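Extracellular ligand-binding receptor (Sphaerobacter thermophilus, PDB 4ZPJ) probably binds a small-molecule solute outside the cell and delivers it to an ABC transporter, as a substrate-binding protein of the leucine-binding protein family. Local coordinates at residues R265-Y270 and P294-A299; G306-A311 and T392-C397; T310-T315 and D404-N409. All blocks are in the same frame, centred on the assembly; numbering follows the deposited sequence.

Interaction 1: R265-Y270 and P294-A299; sequences RFLVQY and PEIGDA
Apolar packing carries this contact between helix 261-272 and the short helix 293-296 with the turn after it. Leu267 and Ile296 cross obliquely. Leu267 CG and Ile296 CG1 both lie beside their backbone N, and Ile296 reaches over with its last carbon. Its CD1 lies 3.8 Å from Leu267 CD1. The Ala299 methyl comes in against the helix backbone itself, with Ala299 CB 3.8 Å from Val268 CA. Val268 CG2 stands 4.3 Å from Ala299 CB.

The remaining approaches set carbon against carbonyl oxygen. Ala299 CB rests 3.5 Å from Leu267 O, and Val268 CG2 lies 4.0 Å from Glu295 O. Gly297 is the first residue to leave helical angles, with positive phi (54°). Ala299 N donates back to Ile296 O at 3.3 Å.

Leu267 also touches Leu281 of strand 281-283. This side of helix 261-272 thus lies between the turn and the four-stranded parallel sheet of a periplasmic binding protein.

No hydrogen bond crosses between the segments, so apolar packing carries this patch, and a bond from Gln271 NE2 to Asp298 OD2 adds a polar tie beside it.

Interaction 2: G306-A311 and T392-C397; sequences GTLYTA and TTILLC
Strand 304-307 runs antiparallel to strand 390-401, and its last two residues pair with Leu396 and Leu395 before the chain peels away. Thr307 and Leu395 form a hydrogen-bonded pair. Thr307 N donates to Leu395 O at 2.7 Å, and Leu395 N returns a bond to Thr307 O at 2.8 Å. Both donors lie nearly along the C=O axis of their acceptor. Gly306 and Leu396 are the non-hydrogen-bonded pair. Here Gly306 CA makes a CA-H...O contact with Leu395 O, and Leu396 CD2 packs against the same CA at 3.8 Å.

Past Thr307 the pairing is taken over by a water. It donates to Leu308 O and to Thr393 O, at 2.6 Å from each, and so bridges two carbonyl oxygens where the chain after Thr307 leaves the strand.

Strand 304-307 joins the antiparallel sheet through strand 390-401. On the other side of 390-401 lies strand 407-418, bonded through Ile394, Leu396 and others. In this periplasmic binding protein fold the pairing holds the chain after helix 293-296 to the sheet built on strand 390-401.

On the Thr307 side of the sheet, Cys397 SG sits between two methyls, 3.8 Å from both Thr307 CG2 and Thr310 CG2. Each threonine has OG1 anti to its backbone N, which puts CG2 in the crowded position between N and the carbonyl carbon and turns it to the sulfur. Leu395 CD1 reaches under the departing chain and touches Tyr309 CA at 3.8 Å. On the Leu396 side, Ile394 splits its branches. CG2 lies against Thr307 O, while Ile394 CD1 meets Leu308 CD1 at 4.1 Å as the two side chains cross obliquely. Tyr178 touches both Leu308 and Ile394, and Tyr309 OH bonds to Ser318.

Interaction 3: T310-T315 and D404-N409; sequences TAYNDT and DGTYAN
The Tyr312 ring lies flat over the Ala408 methyl. Ala408 CB is 3.7 Å from the centroid of the Tyr312 ring and 14° off its normal, a CH-pi contact over the face. Tyr312 CG is anti to its own carbonyl carbon (chi1 -64°), which sends the ring out along the strand. Its tip reaches Thr406, where Tyr312 OH lies 3.7 Å from Thr406 CG2. The Thr406 hydroxyl points elsewhere and donates to the syn lone pair of Asp404 OD2.

At the root of the ring, Thr310 and Asn409 cross obliquely. Thr310 OG1 donates to Asn409 O at 2.7 Å, in the carbonyl plane and on a lone pair. Thr310 OG1 in turn accepts from Tyr312 N at 3.2 Å, nearly straight at 168°. This is an ST turn, set within a type I beta turn from Thr310 to Asn313. A water also donates to Thr310 OG1 and accepts from Asn409 N, at 2.9 Å. The buried hydroxyl is thus gripped by three bonds, and it ties the turn to the strand. Asn409 ND2 bonds to Val288 O and makes only a weak bond to the water.

The loop holding this turn leads from strand 304-307 into helix 316-328, which Thr315 N-caps. Strand 407-418 pairs through Ala408 with Glu400 of strand 390-401, and Leu293 of helix 293-296 packs against Asn409.

Interactions 2 and 3 share Thr310 and Ala311 and rest on neighbouring strands 390-401 and 407-418 of one antiparallel sheet. Every touching residue of interaction 2 is buried, and it combines a pair of backbone bonds with apolar packing. Interaction 3 lies farther out. It is buried at Thr310, Ala408 and Asn409 but partly exposed at Tyr312 and Thr406, and there side chains and a water do the joining. Interaction 1 lies farthest from the chain's centre, yet Leu267, Ile296 and Ala299 are buried. It joins a helix to a short helix and its turn with no hydrogen bond between the segments. Tyr407 CE1 of interaction 3 packs 3.4 Å from Gly297 C. Interactions 1 and 2 do not touch.

Interaction 1: R265-Y270 and P294-A299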
ATOM      1  N   ARG A 265     -12.248  -4.770  14.722  1.00 39.24           N
ATOM      2  CA  ARG A 265     -13.568  -5.299  15.171  1.00 43.18           C
ATOM      3  C   ARG A 265     -13.979  -6.566  14.354  1.00 40.97           C
ATOM      4  O   ARG A 265     -14.481  -7.545  14.908  1.00 40.72           O
ATOM      5  CB  ARG A 265     -14.661  -4.197  15.118  1.00 44.20           C
ATOM      6  CG  ARG A 265     -14.544  -3.136  16.218  1.00 46.99           C
ATOM      7  CD  ARG A 265     -15.810  -2.242  16.258  1.00 53.07           C
ATOM      8  NE  ARG A 265     -15.973  -1.623  14.929  1.00 59.79           N
ATOM      9  CZ  ARG A 265     -15.355  -0.507  14.498  1.00 59.98           C
ATOM     10  NH1 ARG A 265     -14.584   0.213  15.326  1.00 64.66           N
ATOM     11  NH2 ARG A 265     -15.540  -0.085  13.240  1.00 52.12           N
ATOM     12  N   PHE A 266     -13.712  -6.569  13.055  1.00 38.39           N
ATOM     13  CA  PHE A 266     -14.034  -7.743  12.286  1.00 39.43           C
ATOM     14  C   PHE A 266     -13.223  -8.989  12.726  1.00 40.09           C
ATOM     15  O   PHE A 266     -13.808 -10.054  12.998  1.00 38.63           O
ATOM     16  CB  PHE A 266     -13.835  -7.519  10.789  1.00 38.56           C
ATOM     17  CG  PHE A 266     -14.031  -8.771   9.974  1.00 38.19           C
ATOM     18  CD1 PHE A 266     -15.283  -9.179   9.611  1.00 39.78           C
ATOM     19  CD2 PHE A 266     -12.947  -9.565   9.630  1.00 38.05           C
ATOM     20  CE1 PHE A 266     -15.463 -10.355   8.884  1.00 41.78           C
ATOM     21  CE2 PHE A 266     -13.110 -10.753   8.911  1.00 38.35           C
ATOM     22  CZ  PHE A 266     -14.373 -11.148   8.533  1.00 39.69           C
ATOM     23  N   LEU A 267     -11.894  -8.871  12.780  1.00 38.38           N
ATOM     24  CA  LEU A 267     -11.082 -10.050  13.110  1.00 39.05           C
ATOM     25  C   LEU A 267     -11.398 -10.554  14.474  1.00 38.85           C
ATOM     26  O   LEU A 267     -11.573 -11.743  14.670  1.00 40.51           O
ATOM     27  CB  LEU A 267      -9.593  -9.750  13.003  1.00 40.58           C
ATOM     28  CG  LEU A 267      -9.187  -9.780  11.543  1.00 42.80           C
ATOM     29  CD1 LEU A 267      -7.825  -9.188  11.334  1.00 44.37           C
ATOM     30  CD2 LEU A 267      -9.250 -11.202  11.033  1.00 46.26           C
ATOM     31  N   VAL A 268     -11.557  -9.651  15.424  1.00 38.65           N
ATOM     32  CA  VAL A 268     -11.774 -10.073  16.790  1.00 40.87           C
ATOM     33  C   VAL A 268     -13.132 -10.784  16.851  1.00 41.32           C
ATOM     34  O   VAL A 268     -13.268 -11.794  17.539  1.00 43.01           O
ATOM     35  CB  VAL A 268     -11.726  -8.867  17.804  1.00 43.51           C
ATOM     36  CG1 VAL A 268     -12.462  -9.188  19.101  1.00 44.34           C
ATOM     37  CG2 VAL A 268     -10.289  -8.448  18.143  1.00 41.31           C
ATOM     38  N   GLN A 269     -14.133 -10.277  16.140  1.00 40.84           N
ATOM     39  CA  GLN A 269     -15.477 -10.869  16.247  1.00 42.91           C
ATOM     40  C   GLN A 269     -15.562 -12.151  15.431  1.00 40.53           C
ATOM     41  O   GLN A 269     -16.288 -13.084  15.765  1.00 39.50           O
ATOM     42  CB  GLN A 269     -16.576  -9.878  15.859  1.00 43.67           C
ATOM     43  CG  GLN A 269     -16.605  -8.631  16.769  1.00 45.49           C
ATOM     44  CD  GLN A 269     -17.648  -7.600  16.336  1.00 46.97           C
ATOM     45  OE1 GLN A 269     -18.578  -7.899  15.592  1.00 47.65           O
ATOM     46  NE2 GLN A 269     -17.483  -6.385  16.786  1.00 49.62           N
ATOM     47  N   TYR A 270     -14.775 -12.208  14.388  1.00 39.80           N
ATOM     48  CA  TYR A 270     -14.649 -13.435  13.620  1.00 40.11           C
ATOM     49  C   TYR A 270     -14.192 -14.571  14.522  1.00 39.76           C
ATOM     50  O   TYR A 270     -14.722 -15.670  14.433  1.00 42.90           O
ATOM     51  CB  TYR A 270     -13.720 -13.226  12.432  1.00 39.23           C
ATOM     52  CG  TYR A 270     -13.769 -14.320  11.411  1.00 41.32           C
ATOM     53  CD1 TYR A 270     -14.709 -14.288  10.358  1.00 45.91           C
ATOM     54  CD2 TYR A 270     -12.899 -15.382  11.467  1.00 42.29           C
ATOM     55  CE1 TYR A 270     -14.754 -15.284   9.395  1.00 46.03           C
ATOM     56  CE2 TYR A 270     -12.926 -16.373  10.497  1.00 44.23           C
ATOM     57  CZ  TYR A 270     -13.846 -16.317   9.467  1.00 45.80           C
ATOM     58  OH  TYR A 270     -13.892 -17.324   8.545  1.00 47.92           O
ATOM     59  N   PRO A 294      -0.959  -5.622  17.369  1.00 45.67           N
ATOM     60  CA  PRO A 294      -1.165  -5.845  18.820  1.00 44.98           C
ATOM     61  C   PRO A 294      -2.632  -5.917  19.355  1.00 50.73           C
ATOM     62  O   PRO A 294      -2.881  -6.529  20.386  1.00 54.50           O
ATOM     63  CB  PRO A 294      -0.435  -4.673  19.452  1.00 42.79           C
ATOM     64  CG  PRO A 294       0.547  -4.225  18.426  1.00 40.60           C
ATOM     65  CD  PRO A 294      -0.111  -4.455  17.095  1.00 41.55           C
ATOM     66  N   GLU A 295      -3.584  -5.285  18.686  1.00 51.95           N
ATOM     67  CA  GLU A 295      -4.951  -5.198  19.174  1.00 53.48           C
ATOM     68  C   GLU A 295      -5.812  -6.316  18.566  1.00 52.57           C
ATOM     69  O   GLU A 295      -6.846  -6.656  19.075  1.00 54.70           O
ATOM     70  CB  GLU A 295      -5.524  -3.844  18.822  1.00 58.65           C
ATOM     71  CG  GLU A 295      -4.453  -2.746  18.844  1.00 70.03           C
ATOM     72  CD  GLU A 295      -5.018  -1.369  19.040  1.00 75.35           C
ATOM     73  OE1 GLU A 295      -4.560  -0.429  18.337  1.00 87.00           O
ATOM     74  OE2 GLU A 295      -5.922  -1.246  19.890  1.00 76.73           O
ATOM     75  N   ILE A 296      -5.381  -6.869  17.459  1.00 53.05           N
ATOM     76  CA  ILE A 296      -5.970  -8.077  16.973  1.00 58.01           C
ATOM     77  C   ILE A 296      -5.444  -9.181  17.874  1.00 61.34           C
ATOM     78  O   ILE A 296      -6.198  -9.877  18.603  1.00 52.18           O
ATOM     79  CB  ILE A 296      -5.459  -8.423  15.578  1.00 56.06           C
ATOM     80  CG1 ILE A 296      -5.763  -7.328  14.560  1.00 56.25           C
ATOM     81  CG2 ILE A 296      -5.950  -9.796  15.167  1.00 59.27           C
ATOM     82  CD1 ILE A 296      -7.206  -7.072  14.408  1.00 63.35           C
ATOM     83  N   GLY A 297      -4.126  -9.317  17.740  1.00 65.30           N
ATOM     84  CA  GLY A 297      -3.305 -10.333  18.343  1.00 64.07           C
ATOM     85  C   GLY A 297      -3.751 -11.736  18.065  1.00 55.23           C
ATOM     86  O   GLY A 297      -3.506 -12.341  17.026  1.00 52.79           O
ATOM     87  N   ASP A 298      -4.389 -12.242  19.077  1.00 51.90           N
ATOM     88  CA  ASP A 298      -4.742 -13.593  19.155  1.00 54.60           C
ATOM     89  C   ASP A 298      -5.746 -13.938  18.023  1.00 49.68           C
ATOM     90  O   ASP A 298      -5.739 -15.045  17.493  1.00 49.70           O
ATOM     91  CB  ASP A 298      -5.274 -13.773  20.584  1.00 61.78           C
ATOM     92  CG  ASP A 298      -5.808 -15.118  20.836  1.00 67.31           C
ATOM     93  OD1 ASP A 298      -5.130 -16.124  20.529  1.00 70.29           O
ATOM     94  OD2 ASP A 298      -6.939 -15.138  21.345  1.00 80.12           O
ATOM     95  N   ALA A 299      -6.537 -12.971  17.581  1.00 45.12           N
ATOM     96  CA  ALA A 299      -7.598 -13.258  16.607  1.00 45.64           C
ATOM     97  C   ALA A 299      -7.024 -13.562  15.247  1.00 42.32           C
ATOM     98  O   ALA A 299      -7.556 -14.337  14.519  1.00 43.54           O
ATOM     99  CB  ALA A 299      -8.633 -12.138  16.557  1.00 45.69           C
TER

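Interaction 2: G306-A311 and T392-C397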
ATOM      1  N   GLY A 306      -1.435 -11.908   1.932  1.00 37.25           N
ATOM      2  CA  GLY A 306      -0.496 -11.217   1.080  1.00 36.72           C
ATOM      3  C   GLY A 306      -0.236  -9.841   1.612  1.00 35.96           C
ATOM      4  O   GLY A 306      -1.144  -9.174   2.120  1.00 40.14           O
ATOM      5  N   THR A 307       1.000  -9.402   1.524  1.00 33.42           N
ATOM      6  CA  THR A 307       1.343  -8.043   1.909  1.00 33.93           C
ATOM      7  C   THR A 307       2.534  -7.465   1.152  1.00 32.49           C
ATOM      8  O   THR A 307       3.337  -8.183   0.527  1.00 33.68           O
ATOM      9  CB  THR A 307       1.622  -7.918   3.425  1.00 37.09           C
ATOM     10  OG1 THR A 307       1.602  -6.514   3.839  1.00 38.50           O
ATOM     11  CG2 THR A 307       2.939  -8.570   3.800  1.00 36.31           C
ATOM     12  N   LEU A 308       2.635  -6.157   1.234  1.00 30.60           N
ATOM     13  CA  LEU A 308       3.688  -5.394   0.591  1.00 33.73           C
ATOM     14  C   LEU A 308       4.998  -5.514   1.405  1.00 33.37           C
ATOM     15  O   LEU A 308       6.087  -5.473   0.863  1.00 35.35           O
ATOM     16  CB  LEU A 308       3.222  -3.949   0.491  1.00 36.08           C
ATOM     17  CG  LEU A 308       3.459  -3.069  -0.724  1.00 40.41           C
ATOM     18  CD1 LEU A 308       2.940  -3.594  -2.045  1.00 40.27           C
ATOM     19  CD2 LEU A 308       2.813  -1.725  -0.392  1.00 46.51           C
ATOM     20  N   TYR A 309       4.886  -5.644   2.721  1.00 32.05           N
ATOM     21  CA  TYR A 309       6.061  -5.521   3.587  1.00 32.59           C
ATOM     22  C   TYR A 309       5.730  -5.971   4.980  1.00 32.33           C
ATOM     23  O   TYR A 309       4.629  -5.726   5.456  1.00 35.83           O
ATOM     24  CB  TYR A 309       6.617  -4.069   3.674  1.00 31.96           C
ATOM     25  CG  TYR A 309       7.912  -4.025   4.504  1.00 31.12           C
ATOM     26  CD1 TYR A 309       9.049  -4.679   4.090  1.00 33.94           C
ATOM     27  CD2 TYR A 309       7.953  -3.406   5.715  1.00 32.24           C
ATOM     28  CE1 TYR A 309      10.196  -4.719   4.877  1.00 33.28           C
ATOM     29  CE2 TYR A 309       9.085  -3.433   6.504  1.00 32.54           C
ATOM     30  CZ  TYR A 309      10.193  -4.095   6.100  1.00 33.65           C
ATOM     31  OH  TYR A 309      11.340  -4.094   6.917  1.00 38.16           O
ATOM     32  N   THR A 310       6.707  -6.605   5.629  1.00 31.88           N
ATOM     33  CA  THR A 310       6.690  -6.837   7.063  1.00 32.26           C
ATOM     34  C   THR A 310       8.112  -6.619   7.536  1.00 33.32           C
ATOM     35  O   THR A 310       9.038  -7.032   6.855  1.00 33.62           O
ATOM     36  CB  THR A 310       6.298  -8.298   7.393  1.00 32.85           C
ATOM     37  OG1 THR A 310       6.538  -8.583   8.756  1.00 31.82           O
ATOM     38  CG2 THR A 310       7.093  -9.350   6.489  1.00 32.44           C
ATOM     39  N   ALA A 311       8.246  -5.996   8.723  1.00 33.38           N
ATOM     40  CA  ALA A 311       9.473  -5.802   9.433  1.00 33.49           C
ATOM     41  C   ALA A 311      10.247  -7.094   9.790  1.00 35.95           C
ATOM     42  O   ALA A 311      11.481  -7.062  10.086  1.00 37.76           O
ATOM     43  CB  ALA A 311       9.183  -4.963  10.654  1.00 33.08           C
ATOM     44  N   THR A 392       7.034  -5.474  -8.308  1.00 38.92           N
ATOM     45  CA  THR A 392       7.661  -5.646  -7.005  1.00 38.04           C
ATOM     46  C   THR A 392       7.414  -7.036  -6.397  1.00 36.46           C
ATOM     47  O   THR A 392       6.639  -7.859  -6.919  1.00 37.19           O
ATOM     48  CB  THR A 392       7.125  -4.531  -6.104  1.00 39.19           C
ATOM     49  OG1 THR A 392       7.980  -4.385  -4.983  1.00 42.91           O
ATOM     50  CG2 THR A 392       5.571  -4.730  -5.691  1.00 38.23           C
ATOM     51  N   THR A 393       8.078  -7.309  -5.280  1.00 34.11           N
ATOM     52  CA  THR A 393       8.022  -8.607  -4.648  1.00 31.01           C
ATOM     53  C   THR A 393       6.876  -8.520  -3.631  1.00 32.79           C
ATOM     54  O   THR A 393       6.870  -7.625  -2.809  1.00 35.46           O
ATOM     55  CB  THR A 393       9.391  -8.959  -4.022  1.00 31.59           C
ATOM     56  OG1 THR A 393      10.373  -9.134  -5.065  1.00 39.61           O
ATOM     57  CG2 THR A 393       9.345 -10.247  -3.179  1.00 28.97           C
ATOM     58  N   ILE A 394       5.879  -9.390  -3.735  1.00 30.78           N
ATOM     59  CA  ILE A 394       4.819  -9.447  -2.745  1.00 30.82           C
ATOM     60  C   ILE A 394       5.157 -10.564  -1.744  1.00 31.62           C
ATOM     61  O   ILE A 394       5.596 -11.612  -2.172  1.00 30.74           O
ATOM     62  CB  ILE A 394       3.469  -9.748  -3.391  1.00 32.50           C
ATOM     63  CG1 ILE A 394       3.125  -8.670  -4.427  1.00 33.03           C
ATOM     64  CG2 ILE A 394       2.370  -9.905  -2.336  1.00 33.10           C
ATOM     65  CD1 ILE A 394       3.026  -7.257  -3.840  1.00 34.35           C
ATOM     66  N   LEU A 395       4.930 -10.320  -0.432  1.00 30.69           N
ATOM     67  CA  LEU A 395       5.255 -11.246   0.636  1.00 32.04           C
ATOM     68  C   LEU A 395       4.008 -11.914   1.078  1.00 32.96           C
ATOM     69  O   LEU A 395       3.031 -11.246   1.372  1.00 36.22           O
ATOM     70  CB  LEU A 395       5.912 -10.547   1.832  1.00 32.46           C
ATOM     71  CG  LEU A 395       7.152  -9.735   1.376  1.00 34.29           C
ATOM     72  CD1 LEU A 395       7.661  -8.757   2.417  1.00 35.08           C
ATOM     73  CD2 LEU A 395       8.309 -10.525   0.837  1.00 32.96           C
ATOM     74  N   LEU A 396       4.004 -13.239   1.060  1.00 35.53           N
ATOM     75  CA  LEU A 396       2.953 -13.989   1.708  1.00 38.27           C
ATOM     76  C   LEU A 396       3.350 -14.287   3.145  1.00 37.61           C
ATOM     77  O   LEU A 396       4.344 -14.958   3.377  1.00 35.89           O
ATOM     78  CB  LEU A 396       2.722 -15.323   1.044  1.00 43.13           C
ATOM     79  CG  LEU A 396       1.699 -15.457  -0.054  1.00 53.01           C
ATOM     80  CD1 LEU A 396       1.491 -16.942  -0.157  1.00 58.95           C
ATOM     81  CD2 LEU A 396       0.352 -14.794   0.192  1.00 51.17           C
ATOM     82  N   CYS A 397       2.507 -13.885   4.079  1.00 36.56           N
ATOM     83  CA  CYS A 397       2.832 -13.947   5.460  1.00 37.50           C
ATOM     84  C   CYS A 397       1.793 -14.665   6.321  1.00 38.41           C
ATOM     85  O   CYS A 397       0.642 -14.892   5.918  1.00 38.14           O
ATOM     86  CB  CYS A 397       2.964 -12.549   5.969  1.00 37.73           C
ATOM     87  SG  CYS A 397       4.383 -11.693   5.295  1.00 38.96           S
TER
HETATM   88  O   HOH W   1       6.093  -5.430  -1.756  1.00 43.49           O

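Interaction 3: T310-T315 and D404-N409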
ATOM      1  N   THR A 310       6.707  -6.605   5.629  1.00 31.88           N
ATOM      2  CA  THR A 310       6.690  -6.837   7.063  1.00 32.26           C
ATOM      3  C   THR A 310       8.112  -6.619   7.536  1.00 33.32           C
ATOM      4  O   THR A 310       9.038  -7.032   6.855  1.00 33.62           O
ATOM      5  CB  THR A 310       6.298  -8.298   7.393  1.00 32.85           C
ATOM      6  OG1 THR A 310       6.538  -8.583   8.756  1.00 31.82           O
ATOM      7  CG2 THR A 310       7.093  -9.350   6.489  1.00 32.44           C
ATOM      8  N   ALA A 311       8.246  -5.996   8.723  1.00 33.38           N
ATOM      9  CA  ALA A 311       9.473  -5.802   9.433  1.00 33.49           C
ATOM     10  C   ALA A 311      10.247  -7.094   9.790  1.00 35.95           C
ATOM     11  O   ALA A 311      11.481  -7.062  10.086  1.00 37.76           O
ATOM     12  CB  ALA A 311       9.183  -4.963  10.654  1.00 33.08           C
ATOM     13  N   TYR A 312       9.574  -8.238   9.713  1.00 35.48           N
ATOM     14  CA  TYR A 312      10.249  -9.533   9.963  1.00 37.10           C
ATOM     15  C   TYR A 312      10.805 -10.184   8.710  1.00 38.89           C
ATOM     16  O   TYR A 312      11.152 -11.365   8.743  1.00 38.47           O
ATOM     17  CB  TYR A 312       9.328 -10.501  10.733  1.00 38.66           C
ATOM     18  CG  TYR A 312       9.016  -9.919  12.119  1.00 41.79           C
ATOM     19  CD1 TYR A 312       9.867 -10.146  13.241  1.00 42.18           C
ATOM     20  CD2 TYR A 312       7.992  -9.013  12.264  1.00 40.99           C
ATOM     21  CE1 TYR A 312       9.603  -9.532  14.467  1.00 42.79           C
ATOM     22  CE2 TYR A 312       7.716  -8.406  13.482  1.00 43.46           C
ATOM     23  CZ  TYR A 312       8.529  -8.653  14.575  1.00 43.03           C
ATOM     24  OH  TYR A 312       8.203  -8.000  15.729  1.00 44.72           O
ATOM     25  N   ASN A 313      10.925  -9.433   7.611  1.00 36.19           N
ATOM     26  CA  ASN A 313      11.428 -10.028   6.402  1.00 36.37           C
ATOM     27  C   ASN A 313      12.906 -10.341   6.649  1.00 40.07           C
ATOM     28  O   ASN A 313      13.608  -9.547   7.286  1.00 36.47           O
ATOM     29  CB  ASN A 313      11.224  -9.095   5.224  1.00 34.92           C
ATOM     30  CG  ASN A 313      11.443  -9.760   3.892  1.00 33.13           C
ATOM     31  OD1 ASN A 313      11.377 -10.979   3.765  1.00 34.26           O
ATOM     32  ND2 ASN A 313      11.735  -8.959   2.889  1.00 33.28           N
ATOM     33  N   ASP A 314      13.374 -11.496   6.174  1.00 36.09           N
ATOM     34  CA  ASP A 314      14.669 -11.986   6.626  1.00 38.06           C
ATOM     35  C   ASP A 314      15.716 -11.667   5.589  1.00 39.60           C
ATOM     36  O   ASP A 314      16.460 -12.534   5.158  1.00 43.11           O
ATOM     37  CB  ASP A 314      14.635 -13.520   6.970  1.00 38.14           C
ATOM     38  CG  ASP A 314      14.237 -14.437   5.759  1.00 38.89           C
ATOM     39  OD1 ASP A 314      13.592 -13.896   4.807  1.00 37.78           O
ATOM     40  OD2 ASP A 314      14.478 -15.713   5.784  1.00 39.75           O
ATOM     41  N   THR A 315      15.784 -10.412   5.170  1.00 40.72           N
ATOM     42  CA  THR A 315      16.760 -10.001   4.169  1.00 36.28           C
ATOM     43  C   THR A 315      17.546  -8.887   4.730  1.00 38.26           C
ATOM     44  O   THR A 315      17.038  -8.142   5.580  1.00 38.01           O
ATOM     45  CB  THR A 315      16.110  -9.495   2.878  1.00 39.39           C
ATOM     46  OG1 THR A 315      15.376  -8.278   3.119  1.00 34.87           O
ATOM     47  CG2 THR A 315      15.194 -10.612   2.247  1.00 38.43           C
ATOM     48  N   ASP A 404       8.458 -13.531  23.288  1.00 37.80           N
ATOM     49  CA  ASP A 404       8.253 -12.426  24.196  1.00 40.03           C
ATOM     50  C   ASP A 404       6.802 -11.914  24.232  1.00 40.41           C
ATOM     51  O   ASP A 404       6.514 -10.938  24.942  1.00 38.58           O
ATOM     52  CB  ASP A 404       9.157 -11.252  23.846  1.00 42.93           C
ATOM     53  CG  ASP A 404       8.743 -10.552  22.573  1.00 46.24           C
ATOM     54  OD1 ASP A 404       8.708 -11.235  21.537  1.00 50.50           O
ATOM     55  OD2 ASP A 404       8.423  -9.328  22.588  1.00 49.34           O
ATOM     56  N   GLY A 405       5.908 -12.548  23.462  1.00 40.06           N
ATOM     57  CA  GLY A 405       4.492 -12.119  23.380  1.00 40.58           C
ATOM     58  C   GLY A 405       4.103 -11.306  22.170  1.00 40.90           C
ATOM     59  O   GLY A 405       2.927 -11.199  21.847  1.00 40.32           O
ATOM     60  N   THR A 406       5.098 -10.769  21.466  1.00 42.56           N
ATOM     61  CA  THR A 406       4.858  -9.911  20.336  1.00 41.07           C
ATOM     62  C   THR A 406       4.271 -10.719  19.197  1.00 41.65           C
ATOM     63  O   THR A 406       4.702 -11.859  18.949  1.00 43.86           O
ATOM     64  CB  THR A 406       6.172  -9.263  19.853  1.00 40.80           C
ATOM     65  OG1 THR A 406       6.723  -8.448  20.890  1.00 41.00           O
ATOM     66  CG2 THR A 406       5.968  -8.431  18.601  1.00 40.22           C
ATOM     67  N   TYR A 407       3.346 -10.079  18.478  1.00 39.71           N
ATOM     68  CA  TYR A 407       2.691 -10.611  17.288  1.00 39.94           C
ATOM     69  C   TYR A 407       3.408 -10.139  16.059  1.00 40.03           C
ATOM     70  O   TYR A 407       3.768  -9.013  15.984  1.00 37.26           O
ATOM     71  CB  TYR A 407       1.231 -10.160  17.242  1.00 40.86           C
ATOM     72  CG  TYR A 407       0.433 -10.828  18.325  1.00 42.45           C
ATOM     73  CD1 TYR A 407       0.052 -12.151  18.184  1.00 40.87           C
ATOM     74  CD2 TYR A 407       0.082 -10.149  19.498  1.00 44.72           C
ATOM     75  CE1 TYR A 407      -0.681 -12.786  19.156  1.00 45.88           C
ATOM     76  CE2 TYR A 407      -0.674 -10.784  20.507  1.00 45.06           C
ATOM     77  CZ  TYR A 407      -1.044 -12.101  20.324  1.00 46.99           C
ATOM     78  OH  TYR A 407      -1.772 -12.787  21.269  1.00 51.76           O
ATOM     79  N   ALA A 408       3.655 -11.030  15.108  1.00 39.28           N
ATOM     80  CA  ALA A 408       4.575 -10.726  14.006  1.00 39.83           C
ATOM     81  C   ALA A 408       3.987 -11.276  12.734  1.00 38.49           C
ATOM     82  O   ALA A 408       3.544 -12.394  12.734  1.00 37.57           O
ATOM     83  CB  ALA A 408       5.928 -11.437  14.271  1.00 38.45           C
ATOM     84  N   ASN A 409       4.072 -10.553  11.634  1.00 37.85           N
ATOM     85  CA  ASN A 409       3.825 -11.161  10.305  1.00 37.20           C
ATOM     86  C   ASN A 409       5.074 -11.818   9.740  1.00 36.24           C
ATOM     87  O   ASN A 409       6.037 -11.123   9.408  1.00 37.13           O
ATOM     88  CB  ASN A 409       3.349 -10.110   9.325  1.00 40.38           C
ATOM     89  CG  ASN A 409       1.905  -9.766   9.539  1.00 45.04           C
ATOM     90  OD1 ASN A 409       1.021 -10.585   9.292  1.00 50.72           O
ATOM     91  ND2 ASN A 409       1.662  -8.580   9.989  1.00 47.67           N
TER
HETATM   92  O   HOH W   2       4.773  -7.792  11.128  1.00 48.93           O